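Local coordinates for protein adenylyltransferase (Bartonella henselae str. Houston-1, PDB 5NH2) that transfers AMP from ATP to tyrosine and threonine residues of host target proteins through its Fic domain, contributing to virulence, at residues A[33-38]-A[69-74]; A[62-67]-A[151-156]; A[202-207]-A[236-241]. All blocks are in the same frame, centred on the assembly; numbering follows the deposited sequence.

Contacts 1 and 2 belong to the Fic half of the chain, with centres about 11 Å apart, and both are buried. They are neighbours along the chain: helix 57-68 carries residues 62-67 and leads into loop 69-74 of contact 1, whose Trp-74 packs on His-64 and Arg-154 of contact 2. Contact 1 is mostly van der Waals packing of small side chains; contact 2 joins an aromatic stack to a hydrogen bond to the backbone of Glu-155, whose side chain binds magnesium. Contact 3, partly buried and centred about 33 Å and 27 Å from the other two, ties the Fic part to the intracellular delivery domain. Like contact 2, it turns on one helix histidine donating to a carbonyl.

Contact 1: residues A[33-38]-A[69-74]; sequences EKCSHD and KNTFEW
Helix 28-46 lies against the loop that follows helix 57-68, and the touching centre is Cys-35 with Thr-71, their CA atoms 5.9 Å apart. The thiol is met by both branches of the threonine: Cys-35 SG stands 3.8 Å from both Thr-71 CG2 and Thr-71 OG1. With SG anti to the backbone N (chi1 171°), the sulfur lies against the threonine methyl. That methyl has a second neighbour within its own loop, because Thr-71 CG2 sits 3.5 Å above the plane of the Phe-72 ring, over its centre; Trp-74 CZ2 lies on the opposite face. Cys-35 SG is 5.4 Å from the centroid of the Phe-72 ring, approaching obliquely at 46° off the normal, a loose sulfur-aromatic contact. The nucleotide site of the Fic fold is close by: the side chain of Cys-35 lies about 5 Å from that of ATP-binding Arg-159 and about 8 Å from the bound magnesium. One turn along the helix, Asp-38 directs its CB at the loop and crosses Asn-70 at about a right angle, with carboxylate and amide planes 72° apart. The touch is light, Asp-38 OD2 to Asn-70 CB at 4.1 Å. The Tyr-23 hydroxyl is hydrogen-bonded to both Asp-38 OD2 and Thr-71 OG1 and so bridges helix and loop. The other carboxylate oxygen, Asp-38 OD1, forms an intrahelical salt bridge with Lys-34 NZ at 3.4 Å, four residues back. Another side of the same turn meets the antitoxin homologue BiaA: His-37 is hydrogen-bonded through its two ring nitrogens to Thr-43 and Met-64 of the BiaA chain.

Contact 2: residues A[62-67]-A[151-156]; sequences HIHQQL and HPFREG. With MG (magnesium ion), chain C.
His-64 and Phe-153 lie face against face in an offset stack, their ring planes only 4° apart and their centroids 4.0 Å from each other. The two side chains run antiparallel, one over the other, which places Phe-153 CD1 over the centre of the imidazole while His-64 CD2 sits toward the rim of the phenyl ring, 3.4 Å from Phe-153 CG. His-64 CB adds a CH-pi contact over the same phenyl ring. The histidine reaches across because its CG is anti to the backbone N (chi1 -173°), which points the ring toward the loop. At its edge, His-64 NE2 donates to Glu-155 O over 2.8 Å; the hydrogen bond is nearly straight, 166° at the hydrogen, the oxygen lies in the ring plane, and the nitrogen stands close to the carbonyl axis. His-64 ND1 takes a hydrogen bond from Gly-76 N, so two bonds and the stack together fix the ring's rotation, consistent with a neutral imidazole protonated at NE2. The receiving loop belongs to the Fic signature HPFREGNGRTQR, which starts at His-151 and runs into helix 157-171; Glu-155 and Gly-156 are among its ATP-binding residues. While the carbonyl of Glu-155 is held by the histidine, its side chain departs elsewhere: CG is anti to the backbone N, then the chain bends at chi2 and delivers OE2 to magnesium at 2.4 Å. His-64, in the second shell, probably helps to position the backbone of this metal ligand. Gly-156 follows as N-cap of helix 157-171, with positive phi, and Gly-156 O comes within 4.1 Å of His-64 CD2 near the ring plane. Within the loop, Phe-153 N is hydrogen-bonded to Asn-157 OD1, and the phenyl ring also packs on Leu-60 and Cys-61 of helix 57-68.

Contact 3: residues A[202-207]-A[236-241]; sequences MQHLFE and PVMVAK
His-204, projecting from helix 200-208, meets three residues of 236-241 in turn. Met-238 comes first, on strand 237-239. Its CB lies 3.9 Å from His-204 CE1, and with CG placed between the backbone N and the carbonyl carbon (chi1 55°) the extended chain runs on beside the imidazole. Met-238 SD is 4.8 Å from the ring centroid and approaches it obliquely, a sulfur-aromatic contact. Val-239 contributes main chain: His-204 NE2 donates to Val-239 O at 2.8 Å. The hydrogen bond is somewhat bent, 145° at the hydrogen, although the donor lies in the carbonyl plane and the oxygen close to the ring plane. Val-239 N is bound by Asp-208 OD2, so both the N-H and the C=O of Val-239 are taken up by side chains of the helical part. Past Ala-240, Lys-241 folds its aliphatic stem over a face of the imidazole: Lys-241 CG stands 3.6 Å from the His-204 centroid, 16° off the normal, in a CH-pi contact. The lysine is poorly ordered, so the position of its amine beyond the bend at chi3 is uncertain. Arg-185 of helix 183-196 packs on both His-204 and Met-238. Strand 237-239 pairs in parallel with strand 265-270 and is an outermost strand, within this chain, of a five-stranded mixed sheet. The arrangement is thus a helix of the Fic domain packed against an outermost strand of the intracellular delivery domain, which belongs to the OB clan.

Contact 1: residues A[33-38]-A[69-74]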
loop_
_atom_site.group_PDB
_atom_site.type_symbol
_atom_site.label_atom_id
_atom_site.label_comp_id
_atom_site.label_asym_id
_atom_site.label_seq_id
_atom_site.Cartn_x
_atom_site.Cartn_y
_atom_site.Cartn_z
ATOM N N GLU A 33 -9.351 12.772 9.707
ATOM C CA GLU A 33 -8.058 13.394 9.980
ATOM C C GLU A 33 -7.422 12.845 11.256
ATOM O O GLU A 33 -6.204 12.588 11.283
ATOM C CB GLU A 33 -8.227 14.912 10.067
ATOM C CG GLU A 33 -8.481 15.595 8.734
ATOM C CD GLU A 33 -8.755 17.088 8.876
ATOM O OE1 GLU A 33 -9.022 17.570 9.995
ATOM O OE2 GLU A 33 -8.685 17.794 7.863
ATOM N N LYS A 34 -8.231 12.620 12.307
ATOM C CA LYS A 34 -7.679 12.122 13.566
ATOM C C LYS A 34 -7.341 10.627 13.504
ATOM O O LYS A 34 -6.273 10.208 13.985
ATOM C CB LYS A 34 -8.643 12.423 14.724
ATOM C CG LYS A 34 -8.166 11.901 16.105
ATOM C CD LYS A 34 -6.977 12.730 16.655
ATOM C CE LYS A 34 -6.118 11.855 17.571
ATOM N NZ LYS A 34 -5.100 12.572 18.378
ATOM N N CYS A 35 -8.250 9.794 12.957
ATOM C CA CYS A 35 -7.892 8.399 12.678
ATOM C C CYS A 35 -6.643 8.310 11.777
ATOM O O CYS A 35 -5.748 7.499 12.022
ATOM C CB CYS A 35 -9.076 7.652 12.039
ATOM S SG CYS A 35 -8.638 5.934 11.407
ATOM N N SER A 36 -6.545 9.157 10.759
ATOM C CA SER A 36 -5.357 9.112 9.906
ATOM C C SER A 36 -4.100 9.435 10.689
ATOM O O SER A 36 -3.046 8.830 10.460
ATOM C CB SER A 36 -5.488 10.100 8.753
ATOM O OG SER A 36 -6.046 9.404 7.683
ATOM N N HIS A 37 -4.209 10.408 11.597
ATOM C CA HIS A 37 -3.067 10.900 12.357
ATOM C C HIS A 37 -2.552 9.832 13.308
ATOM O O HIS A 37 -1.331 9.550 13.353
ATOM C CB HIS A 37 -3.494 12.157 13.108
ATOM C CG HIS A 37 -2.475 12.682 14.066
ATOM N ND1 HIS A 37 -1.708 13.792 13.791
ATOM C CD2 HIS A 37 -2.149 12.297 15.320
ATOM C CE1 HIS A 37 -0.936 14.055 14.828
ATOM N NE2 HIS A 37 -1.185 13.164 15.769
ATOM N N ASP A 38 -3.489 9.177 14.025
ATOM C CA ASP A 38 -3.109 8.126 14.966
ATOM C C ASP A 38 -2.556 6.920 14.233
ATOM O O ASP A 38 -1.603 6.295 14.708
ATOM C CB ASP A 38 -4.311 7.728 15.833
ATOM C CG ASP A 38 -4.649 8.793 16.905
ATOM O OD1 ASP A 38 -3.767 9.637 17.199
ATOM O OD2 ASP A 38 -5.795 8.794 17.450
ATOM N N LYS A 69 -6.052 0.516 17.120
ATOM C CA LYS A 69 -6.432 0.404 18.527
ATOM C C LYS A 69 -6.832 1.740 19.162
ATOM O O LYS A 69 -7.614 1.759 20.112
ATOM C CB LYS A 69 -5.268 -0.206 19.325
ATOM C CG LYS A 69 -3.996 0.637 19.275
ATOM C CD LYS A 69 -2.742 -0.123 19.771
ATOM C CE LYS A 69 -2.952 -0.713 21.129
ATOM N NZ LYS A 69 -3.366 0.335 22.126
ATOM N N ASN A 70 -6.261 2.853 18.731
ATOM C CA ASN A 70 -6.658 4.109 19.345
ATOM C C ASN A 70 -7.910 4.701 18.707
ATOM O O ASN A 70 -8.438 5.709 19.203
ATOM C CB ASN A 70 -5.498 5.091 19.274
ATOM C CG ASN A 70 -4.336 4.660 20.150
ATOM O OD1 ASN A 70 -4.535 4.314 21.303
ATOM N ND2 ASN A 70 -3.138 4.652 19.603
ATOM N N THR A 71 -8.403 4.091 17.630
ATOM C CA THR A 71 -9.560 4.602 16.928
ATOM C C THR A 71 -10.803 3.766 17.247
ATOM O O THR A 71 -11.773 4.320 17.787
ATOM C CB THR A 71 -9.275 4.664 15.416
ATOM O OG1 THR A 71 -8.130 5.483 15.173
ATOM C CG2 THR A 71 -10.504 5.225 14.613
ATOM N N PHE A 72 -10.771 2.454 16.946
ATOM C CA PHE A 72 -11.934 1.557 17.011
ATOM C C PHE A 72 -11.826 0.569 18.170
ATOM O O PHE A 72 -10.768 -0.023 18.404
ATOM C CB PHE A 72 -12.112 0.738 15.700
ATOM C CG PHE A 72 -12.148 1.581 14.427
ATOM C CD1 PHE A 72 -13.127 2.571 14.234
ATOM C CD2 PHE A 72 -11.217 1.376 13.437
ATOM C CE1 PHE A 72 -13.135 3.333 13.100
ATOM C CE2 PHE A 72 -11.219 2.138 12.303
ATOM C CZ PHE A 72 -12.168 3.108 12.114
ATOM N N GLU A 73 -12.947 0.345 18.854
ATOM C CA GLU A 73 -13.023 -0.736 19.833
ATOM C C GLU A 73 -12.756 -2.111 19.193
ATOM O O GLU A 73 -12.208 -2.997 19.844
ATOM C CB GLU A 73 -14.392 -0.725 20.532
ATOM C CG GLU A 73 -14.646 0.471 21.465
ATOM C CD GLU A 73 -16.070 0.503 22.040
ATOM O OE1 GLU A 73 -16.711 1.579 21.945
ATOM O OE2 GLU A 73 -16.546 -0.533 22.581
ATOM N N TRP A 74 -13.096 -2.293 17.921
ATOM C CA TRP A 74 -12.950 -3.575 17.239
ATOM C C TRP A 74 -11.608 -3.727 16.488
ATOM O O TRP A 74 -11.522 -4.529 15.543
ATOM C CB TRP A 74 -14.135 -3.807 16.311
ATOM C CG TRP A 74 -14.468 -2.611 15.446
ATOM C CD1 TRP A 74 -15.368 -1.580 15.750
ATOM C CD2 TRP A 74 -13.936 -2.316 14.146
ATOM N NE1 TRP A 74 -15.414 -0.693 14.716
ATOM C CE2 TRP A 74 -14.554 -1.100 13.714
ATOM C CE3 TRP A 74 -13.016 -2.957 13.300
ATOM C CZ2 TRP A 74 -14.262 -0.490 12.460
ATOM C CZ3 TRP A 74 -12.727 -2.358 12.022
ATOM C CH2 TRP A 74 -13.356 -1.134 11.619
HETATM O O HOH W 1 -2.106 5.190 17.474
#

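Contact 2: residues A[62-67]-A[151-156]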
loop_
_atom_site.group_PDB
_atom_site.type_symbol
_atom_site.label_atom_id
_atom_site.label_comp_id
_atom_site.label_asym_id
_atom_site.label_seq_id
_atom_site.Cartn_x
_atom_site.Cartn_y
_atom_site.Cartn_z
ATOM N N HIS A 62 -3.163 -8.884 14.439
ATOM C CA HIS A 62 -2.264 -8.086 15.279
ATOM C C HIS A 62 -1.870 -6.768 14.584
ATOM O O HIS A 62 -1.938 -5.689 15.182
ATOM C CB HIS A 62 -1.016 -8.924 15.630
ATOM C CG HIS A 62 0.096 -8.145 16.280
ATOM N ND1 HIS A 62 0.120 -7.858 17.632
ATOM C CD2 HIS A 62 1.235 -7.615 15.768
ATOM C CE1 HIS A 62 1.212 -7.165 17.920
ATOM N NE2 HIS A 62 1.901 -6.996 16.805
ATOM N N ILE A 63 -1.504 -6.829 13.306
ATOM C CA ILE A 63 -1.249 -5.599 12.544
ATOM C C ILE A 63 -2.462 -4.640 12.570
ATOM O O ILE A 63 -2.321 -3.440 12.867
ATOM C CB ILE A 63 -0.851 -5.954 11.106
ATOM C CG1 ILE A 63 0.533 -6.567 11.082
ATOM C CG2 ILE A 63 -0.895 -4.740 10.251
ATOM C CD1 ILE A 63 0.848 -7.047 9.703
ATOM N N HIS A 64 -3.662 -5.153 12.224
ATOM C CA HIS A 64 -4.859 -4.299 12.225
ATOM C C HIS A 64 -5.099 -3.722 13.623
ATOM O O HIS A 64 -5.411 -2.528 13.784
ATOM C CB HIS A 64 -6.072 -5.106 11.722
ATOM C CG HIS A 64 -7.325 -4.298 11.528
ATOM N ND1 HIS A 64 -8.201 -4.021 12.558
ATOM C CD2 HIS A 64 -7.861 -3.726 10.414
ATOM C CE1 HIS A 64 -9.198 -3.284 12.097
ATOM N NE2 HIS A 64 -9.027 -3.106 10.794
ATOM N N GLN A 65 -4.858 -4.542 14.649
ATOM C CA GLN A 65 -5.038 -4.107 16.021
ATOM C C GLN A 65 -4.051 -3.003 16.390
ATOM O O GLN A 65 -4.402 -2.076 17.124
ATOM C CB GLN A 65 -4.882 -5.281 16.961
ATOM C CG GLN A 65 -5.359 -4.964 18.378
ATOM C CD GLN A 65 -4.440 -5.534 19.436
ATOM O OE1 GLN A 65 -3.256 -5.176 19.510
ATOM N NE2 GLN A 65 -4.971 -6.426 20.264
ATOM N N GLN A 66 -2.812 -3.076 15.906
ATOM C CA GLN A 66 -1.876 -2.020 16.284
ATOM C C GLN A 66 -2.201 -0.740 15.516
ATOM O O GLN A 66 -2.137 0.356 16.084
ATOM C CB GLN A 66 -0.415 -2.463 16.076
ATOM C CG GLN A 66 -0.014 -3.602 17.060
ATOM C CD GLN A 66 -0.024 -3.171 18.520
ATOM O OE1 GLN A 66 -0.785 -3.692 19.332
ATOM N NE2 GLN A 66 0.822 -2.209 18.854
ATOM N N LEU A 67 -2.640 -0.864 14.258
ATOM C CA LEU A 67 -2.907 0.355 13.479
ATOM C C LEU A 67 -4.073 1.143 14.066
ATOM O O LEU A 67 -4.035 2.377 14.093
ATOM C CB LEU A 67 -3.164 0.051 11.977
ATOM C CG LEU A 67 -2.038 -0.620 11.159
ATOM C CD1 LEU A 67 -2.424 -0.883 9.702
ATOM C CD2 LEU A 67 -0.677 0.115 11.251
ATOM N N HIS A 151 -11.030 -9.568 2.202
ATOM C CA HIS A 151 -11.319 -8.193 2.626
ATOM C C HIS A 151 -11.951 -8.295 4.007
ATOM O O HIS A 151 -13.105 -7.899 4.214
ATOM C CB HIS A 151 -12.241 -7.532 1.578
ATOM C CG HIS A 151 -12.423 -6.058 1.737
ATOM N ND1 HIS A 151 -11.537 -5.133 1.220
ATOM C CD2 HIS A 151 -13.421 -5.342 2.319
ATOM C CE1 HIS A 151 -11.968 -3.909 1.504
ATOM N NE2 HIS A 151 -13.098 -4.009 2.190
ATOM N N PRO A 152 -11.278 -8.988 4.921
ATOM C CA PRO A 152 -11.965 -9.504 6.111
ATOM C C PRO A 152 -12.297 -8.471 7.174
ATOM O O PRO A 152 -12.949 -8.872 8.154
ATOM C CB PRO A 152 -10.986 -10.561 6.678
ATOM C CG PRO A 152 -9.612 -10.048 6.304
ATOM C CD PRO A 152 -9.825 -9.308 4.919
ATOM N N PHE A 153 -11.783 -7.225 7.110
ATOM C CA PHE A 153 -12.057 -6.236 8.155
ATOM C C PHE A 153 -13.166 -5.276 7.733
ATOM O O PHE A 153 -13.438 -5.089 6.548
ATOM C CB PHE A 153 -10.806 -5.425 8.562
ATOM C CG PHE A 153 -9.685 -6.280 9.071
ATOM C CD1 PHE A 153 -9.668 -6.697 10.389
ATOM C CD2 PHE A 153 -8.672 -6.708 8.210
ATOM C CE1 PHE A 153 -8.657 -7.512 10.864
ATOM C CE2 PHE A 153 -7.653 -7.541 8.672
ATOM C CZ PHE A 153 -7.633 -7.948 9.999
ATOM N N ARG A 154 -13.858 -4.730 8.741
ATOM C CA ARG A 154 -14.865 -3.701 8.501
ATOM C C ARG A 154 -14.278 -2.472 7.805
ATOM O O ARG A 154 -14.932 -1.881 6.931
ATOM C CB ARG A 154 -15.529 -3.310 9.822
ATOM C CG ARG A 154 -16.453 -2.139 9.677
ATOM C CD ARG A 154 -17.527 -2.442 8.657
ATOM N NE ARG A 154 -18.523 -1.379 8.551
ATOM C CZ ARG A 154 -18.438 -0.370 7.689
ATOM N NH1 ARG A 154 -17.397 -0.280 6.870
ATOM N NH2 ARG A 154 -19.394 0.555 7.641
ATOM N N GLU A 155 -13.068 -2.047 8.209
ATOM C CA GLU A 155 -12.333 -0.951 7.577
ATOM C C GLU A 155 -10.822 -1.118 7.848
ATOM O O GLU A 155 -10.420 -1.780 8.815
ATOM C CB GLU A 155 -12.863 0.396 8.085
ATOM C CG GLU A 155 -12.156 1.637 7.531
ATOM C CD GLU A 155 -12.667 2.078 6.168
ATOM O OE1 GLU A 155 -13.897 2.289 6.038
ATOM O OE2 GLU A 155 -11.829 2.219 5.239
ATOM N N GLY A 156 -9.988 -0.521 6.968
ATOM C CA GLY A 156 -8.548 -0.673 7.025
ATOM C C GLY A 156 -7.950 -1.918 6.352
ATOM O O GLY A 156 -6.841 -2.352 6.734
HETATM MG MG MG C . -9.545 1.953 4.457
#

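Contact 3: residues A[202-207]-A[236-241]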
loop_
_atom_site.group_PDB
_atom_site.type_symbol
_atom_site.label_atom_id
_atom_site.label_comp_id
_atom_site.label_asym_id
_atom_site.label_seq_id
_atom_site.Cartn_x
_atom_site.Cartn_y
_atom_site.Cartn_z
ATOM N N MET A 202 -0.739 -7.556 -12.404
ATOM C CA MET A 202 -0.291 -7.766 -11.026
ATOM C C MET A 202 1.139 -8.320 -10.947
ATOM O O MET A 202 1.953 -7.848 -10.132
ATOM C CB MET A 202 -1.250 -8.687 -10.280
ATOM C CG MET A 202 -0.957 -8.661 -8.757
ATOM S SD MET A 202 -1.378 -7.107 -7.856
ATOM C CE MET A 202 -3.186 -7.275 -7.806
ATOM N N GLN A 203 1.467 -9.314 -11.779
ATOM C CA GLN A 203 2.852 -9.788 -11.855
ATOM C C GLN A 203 3.839 -8.650 -12.205
ATOM O O GLN A 203 4.942 -8.582 -11.645
ATOM C CB GLN A 203 2.953 -10.940 -12.889
ATOM C CG GLN A 203 2.219 -12.257 -12.524
ATOM C CD GLN A 203 1.849 -13.116 -13.772
ATOM O OE1 GLN A 203 1.997 -12.661 -14.902
ATOM N NE2 GLN A 203 1.374 -14.358 -13.553
ATOM N N HIS A 204 3.463 -7.753 -13.134
ATOM C CA HIS A 204 4.314 -6.622 -13.523
ATOM C C HIS A 204 4.456 -5.613 -12.374
ATOM O O HIS A 204 5.576 -5.143 -12.070
ATOM C CB HIS A 204 3.726 -5.975 -14.786
ATOM C CG HIS A 204 4.504 -4.803 -15.308
ATOM N ND1 HIS A 204 3.967 -3.890 -16.197
ATOM C CD2 HIS A 204 5.780 -4.396 -15.081
ATOM C CE1 HIS A 204 4.871 -2.965 -16.484
ATOM N NE2 HIS A 204 5.977 -3.246 -15.815
ATOM N N LEU A 205 3.337 -5.346 -11.677
ATOM C CA LEU A 205 3.360 -4.577 -10.439
ATOM C C LEU A 205 4.393 -5.131 -9.446
ATOM O O LEU A 205 5.287 -4.390 -9.010
ATOM C CB LEU A 205 1.956 -4.555 -9.817
ATOM C CG LEU A 205 1.696 -3.552 -8.672
ATOM C CD1 LEU A 205 0.228 -3.178 -8.616
ATOM C CD2 LEU A 205 2.088 -4.089 -7.352
ATOM N N PHE A 206 4.269 -6.425 -9.054
ATOM C CA PHE A 206 5.205 -7.025 -8.076
ATOM C C PHE A 206 6.656 -7.000 -8.584
ATOM O O PHE A 206 7.595 -6.878 -7.775
ATOM C CB PHE A 206 4.810 -8.485 -7.728
ATOM C CG PHE A 206 3.799 -8.626 -6.562
ATOM C CD1 PHE A 206 2.514 -8.025 -6.619
ATOM C CD2 PHE A 206 4.105 -9.421 -5.453
ATOM C CE1 PHE A 206 1.597 -8.184 -5.572
ATOM C CE2 PHE A 206 3.197 -9.581 -4.367
ATOM C CZ PHE A 206 1.958 -8.963 -4.422
ATOM N N GLU A 207 6.861 -7.093 -9.920
ATOM C CA GLU A 207 8.228 -7.036 -10.454
ATOM C C GLU A 207 8.859 -5.636 -10.278
ATOM O O GLU A 207 10.002 -5.516 -9.811
ATOM C CB GLU A 207 8.241 -7.470 -11.924
ATOM C CG GLU A 207 9.486 -7.018 -12.706
ATOM C CD GLU A 207 10.740 -7.867 -12.448
ATOM O OE1 GLU A 207 10.672 -8.929 -11.752
ATOM O OE2 GLU A 207 11.821 -7.439 -12.942
ATOM N N PRO A 236 -1.263 5.876 -14.527
ATOM C CA PRO A 236 -0.374 4.713 -14.563
ATOM C C PRO A 236 1.085 5.152 -14.616
ATOM O O PRO A 236 1.458 6.044 -15.389
ATOM C CB PRO A 236 -0.804 3.969 -15.841
ATOM C CG PRO A 236 -1.586 4.945 -16.646
ATOM C CD PRO A 236 -2.139 5.980 -15.718
ATOM N N VAL A 237 1.898 4.543 -13.747
ATOM C CA VAL A 237 3.350 4.742 -13.670
ATOM C C VAL A 237 3.973 3.357 -13.559
ATOM O O VAL A 237 3.645 2.598 -12.642
ATOM C CB VAL A 237 3.769 5.616 -12.468
ATOM C CG1 VAL A 237 5.307 5.852 -12.433
ATOM C CG2 VAL A 237 3.022 6.956 -12.524
ATOM N N MET A 238 4.805 2.988 -14.521
ATOM C CA MET A 238 5.381 1.659 -14.459
ATOM C C MET A 238 6.691 1.657 -15.214
ATOM O O MET A 238 7.008 2.578 -15.986
ATOM C CB MET A 238 4.452 0.586 -15.024
ATOM C CG MET A 238 4.027 0.896 -16.397
ATOM S SD MET A 238 2.470 0.100 -16.789
ATOM C CE MET A 238 2.268 0.716 -18.440
ATOM N N VAL A 239 7.449 0.609 -14.958
ATOM C CA VAL A 239 8.731 0.435 -15.597
ATOM C C VAL A 239 8.517 -0.412 -16.829
ATOM O O VAL A 239 7.803 -1.422 -16.776
ATOM C CB VAL A 239 9.725 -0.201 -14.630
ATOM C CG1 VAL A 239 10.964 -0.736 -15.376
ATOM C CG2 VAL A 239 10.104 0.860 -13.593
ATOM N N ALA A 240 9.105 0.017 -17.946
ATOM C CA ALA A 240 8.983 -0.715 -19.194
ATOM C C ALA A 240 9.305 -2.191 -18.998
ATOM O O ALA A 240 10.266 -2.547 -18.308
ATOM C CB ALA A 240 9.926 -0.108 -20.230
ATOM N N LYS A 241 8.475 -3.050 -19.608
ATOM C CA LYS A 241 8.677 -4.499 -19.576
ATOM C C LYS A 241 9.720 -4.938 -20.602
ATOM O O LYS A 241 9.770 -4.427 -21.728
ATOM C CB LYS A 241 7.372 -5.245 -19.860
ATOM C CG LYS A 241 6.212 -4.918 -18.969
ATOM C CD LYS A 241 5.064 -5.938 -19.170
ATOM C CE LYS A 241 5.511 -7.390 -18.881
ATOM N NZ LYS A 241 4.377 -8.289 -18.507
#